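Local coordinates for alcohol dehydrogenase (Escherichia coli, PDB 5VM2), which probably acts as a zinc-containing, NAD(P)(H)-dependent oxidoreductase on the CH-OH group of an alcohol whose identity is unknown, at residues A197-L202 with V216-A221. Residues are numbered along the deposited sequence; the frame is centred on the assembly and turned at random.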
ATOM      1  N   ALA A 197     -19.278   5.829   3.072  1.00 30.78           N
ATOM      2  CA  ALA A 197     -19.091   7.189   2.589  1.00 31.42           C
ATOM      3  C   ALA A 197     -17.602   7.450   2.412  1.00 30.09           C
ATOM      4  O   ALA A 197     -16.791   7.046   3.248  1.00 31.10           O
ATOM      5  CB  ALA A 197     -19.697   8.208   3.557  1.00 29.14           C
ATOM      6  N   VAL A 198     -17.242   8.100   1.307  1.00 29.77           N
ATOM      7  CA  VAL A 198     -15.850   8.400   0.991  1.00 28.63           C
ATOM      8  C   VAL A 198     -15.713   9.903   0.790  1.00 28.66           C
ATOM      9  O   VAL A 198     -16.479  10.505   0.027  1.00 28.34           O
ATOM     10  CB  VAL A 198     -15.369   7.637  -0.256  1.00 29.89           C
ATOM     11  CG1 VAL A 198     -13.964   8.079  -0.633  1.00 30.39           C
ATOM     12  CG2 VAL A 198     -15.416   6.135  -0.012  1.00 32.49           C
ATOM     13  N   VAL A 199     -14.732  10.497   1.464  1.00 29.01           N
ATOM     14  CA  VAL A 199     -14.521  11.938   1.492  1.00 30.15           C
ATOM     15  C   VAL A 199     -13.165  12.242   0.872  1.00 30.90           C
ATOM     16  O   VAL A 199     -12.155  11.645   1.260  1.00 29.92           O
ATOM     17  CB  VAL A 199     -14.581  12.485   2.931  1.00 30.36           C
ATOM     18  CG1 VAL A 199     -14.406  13.994   2.938  1.00 31.62           C
ATOM     19  CG2 VAL A 199     -15.883  12.076   3.610  1.00 31.26           C
ATOM     20  N   ASP A 200     -13.141  13.179  -0.072  1.00 31.64           N
ATOM     21  CA  ASP A 200     -11.886  13.708  -0.594  1.00 32.99           C
ATOM     22  C   ASP A 200     -12.145  15.125  -1.096  1.00 35.20           C
ATOM     23  O   ASP A 200     -13.220  15.691  -0.873  1.00 36.96           O
ATOM     24  CB  ASP A 200     -11.310  12.801  -1.690  1.00 34.69           C
ATOM     25  CG  ASP A 200      -9.870  13.147  -2.031  1.00 41.54           C
ATOM     26  OD1 ASP A 200      -8.984  12.288  -1.840  1.00 43.66           O
ATOM     27  OD2 ASP A 200      -9.624  14.286  -2.477  1.00 44.80           O
ATOM     28  N   VAL A 201     -11.168  15.700  -1.795  1.00 35.33           N
ATOM     29  CA  VAL A 201     -11.270  17.061  -2.304  1.00 35.23           C
ATOM     30  C   VAL A 201     -11.080  17.139  -3.810  1.00 37.69           C
ATOM     31  O   VAL A 201     -11.167  18.232  -4.374  1.00 39.43           O
ATOM     32  CB  VAL A 201     -10.276  18.005  -1.595  1.00 41.22           C
ATOM     33  CG1 VAL A 201     -10.645  18.162  -0.130  1.00 41.23           C
ATOM     34  CG2 VAL A 201      -8.841  17.499  -1.757  1.00 41.24           C
ATOM     35  N   LEU A 202     -10.829  16.018  -4.483  1.00 38.24           N
ATOM     36  CA  LEU A 202     -10.592  16.000  -5.922  1.00 42.56           C
ATOM     37  C   LEU A 202     -11.701  15.198  -6.591  1.00 42.72           C
ATOM     38  O   LEU A 202     -11.934  14.034  -6.241  1.00 38.71           O
ATOM     39  CB  LEU A 202      -9.215  15.419  -6.239  1.00 44.89           C
ATOM     40  CG  LEU A 202      -8.048  16.327  -5.840  1.00 49.15           C
ATOM     41  CD1 LEU A 202      -6.720  15.589  -5.923  1.00 50.93           C
ATOM     42  CD2 LEU A 202      -8.020  17.588  -6.696  1.00 53.93           C
ATOM     43  N   VAL A 216     -21.816   6.744  -0.805  1.00 36.96           N
ATOM     44  CA  VAL A 216     -21.947   8.189  -0.944  1.00 39.30           C
ATOM     45  C   VAL A 216     -20.540   8.754  -1.066  1.00 34.80           C
ATOM     46  O   VAL A 216     -19.605   8.231  -0.455  1.00 32.84           O
ATOM     47  CB  VAL A 216     -22.694   8.812   0.259  1.00 43.24           C
ATOM     48  CG1 VAL A 216     -22.740  10.330   0.155  1.00 45.51           C
ATOM     49  CG2 VAL A 216     -24.105   8.247   0.374  1.00 45.98           C
ATOM     50  N   VAL A 217     -20.375   9.793  -1.881  1.00 34.16           N
ATOM     51  CA  VAL A 217     -19.100  10.491  -2.006  1.00 33.51           C
ATOM     52  C   VAL A 217     -19.310  11.944  -1.605  1.00 34.12           C
ATOM     53  O   VAL A 217     -20.344  12.543  -1.919  1.00 36.66           O
ATOM     54  CB  VAL A 217     -18.518  10.380  -3.431  1.00 35.73           C
ATOM     55  CG1 VAL A 217     -18.109   8.941  -3.719  1.00 34.67           C
ATOM     56  CG2 VAL A 217     -19.526  10.862  -4.461  1.00 37.89           C
ATOM     57  N   ILE A 218     -18.334  12.504  -0.898  1.00 32.87           N
ATOM     58  CA  ILE A 218     -18.465  13.820  -0.288  1.00 34.09           C
ATOM     59  C   ILE A 218     -17.215  14.623  -0.614  1.00 32.82           C
ATOM     60  O   ILE A 218     -16.095  14.194  -0.307  1.00 30.80           O
ATOM     61  CB  ILE A 218     -18.673  13.728   1.233  1.00 32.66           C
ATOM     62  CG1 ILE A 218     -20.054  13.143   1.545  1.00 33.09           C
ATOM     63  CG2 ILE A 218     -18.510  15.094   1.886  1.00 33.67           C
ATOM     64  CD1 ILE A 218     -20.135  12.443   2.901  1.00 32.04           C
ATOM     65  N   ASN A 219     -17.405  15.780  -1.243  1.00 32.37           N
ATOM     66  CA  ASN A 219     -16.292  16.664  -1.578  1.00 32.80           C
ATOM     67  C   ASN A 219     -16.155  17.685  -0.455  1.00 33.43           C
ATOM     68  O   ASN A 219     -16.910  18.660  -0.390  1.00 33.93           O
ATOM     69  CB  ASN A 219     -16.525  17.327  -2.930  1.00 34.72           C
ATOM     70  CG  ASN A 219     -15.353  18.188  -3.369  1.00 38.00           C
ATOM     71  OD1 ASN A 219     -14.669  18.795  -2.548  1.00 36.69           O
ATOM     72  ND2 ASN A 219     -15.109  18.236  -4.671  1.00 36.44           N
ATOM     73  N   GLY A 220     -15.156  17.471   0.400  1.00 33.15           N
ATOM     74  CA  GLY A 220     -14.910  18.333   1.543  1.00 32.75           C
ATOM     75  C   GLY A 220     -14.524  19.756   1.199  1.00 37.01           C
ATOM     76  O   GLY A 220     -14.560  20.616   2.085  1.00 39.80           O
ATOM     77  N   ALA A 221     -14.145  20.023  -0.050  1.00 36.66           N
ATOM     78  CA  ALA A 221     -13.875  21.389  -0.471  1.00 41.23           C
ATOM     79  C   ALA A 221     -15.139  22.122  -0.889  1.00 42.00           C
ATOM     80  O   ALA A 221     -15.228  23.342  -0.712  1.00 45.08           O
ATOM     81  CB  ALA A 221     -12.866  21.404  -1.624  1.00 42.85           C
TER
HETATM   82  O   HOH W   1     -12.672  20.021  -5.897  1.00 50.55           O
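V199 and I218 meet on one face of two parallel strands, whose axes approach to 4.7 Å at 20°; CG2 of V199 lies 4.0 Å from CB of I218 as the side chains cross obliquely. V199 CG1, anti to the backbone N (chi1 -178°), rests instead 3.7 Å from I218 O. A197 joins this face, its CB near I218 CD1.

Four backbone hydrogen bonds of 2.9 to 3.1 Å join the segments: V198 N to V216 O, I218 N to V198 O and D200 N to I218 O between the strands, and G220 N to D200 O, which carries the ladder past N219.

Beyond it both segments turn, one on a carboxylate and one on an amide. D200 OD2 accepts L202 N (2.9 Å), 30° out of the carboxylate plane, and N219 OD1 accepts A221 N (2.8 Å) in its carbonyl plane; both are Asx turns. One water bridges V201 O and N219 ND2.

Helix 203-211 covers the V198, D200, V217 and N219 face, and helix 225-232 the other.

The contact thus pairs the two strands of a beta-alpha-beta unit, 216-219 being the edge strand of the Rossmann sheet; D200 OD1, accepting A177 N, ties the strand end to the probable GxGxxG turn, and OD2 to the start of helix 203-211.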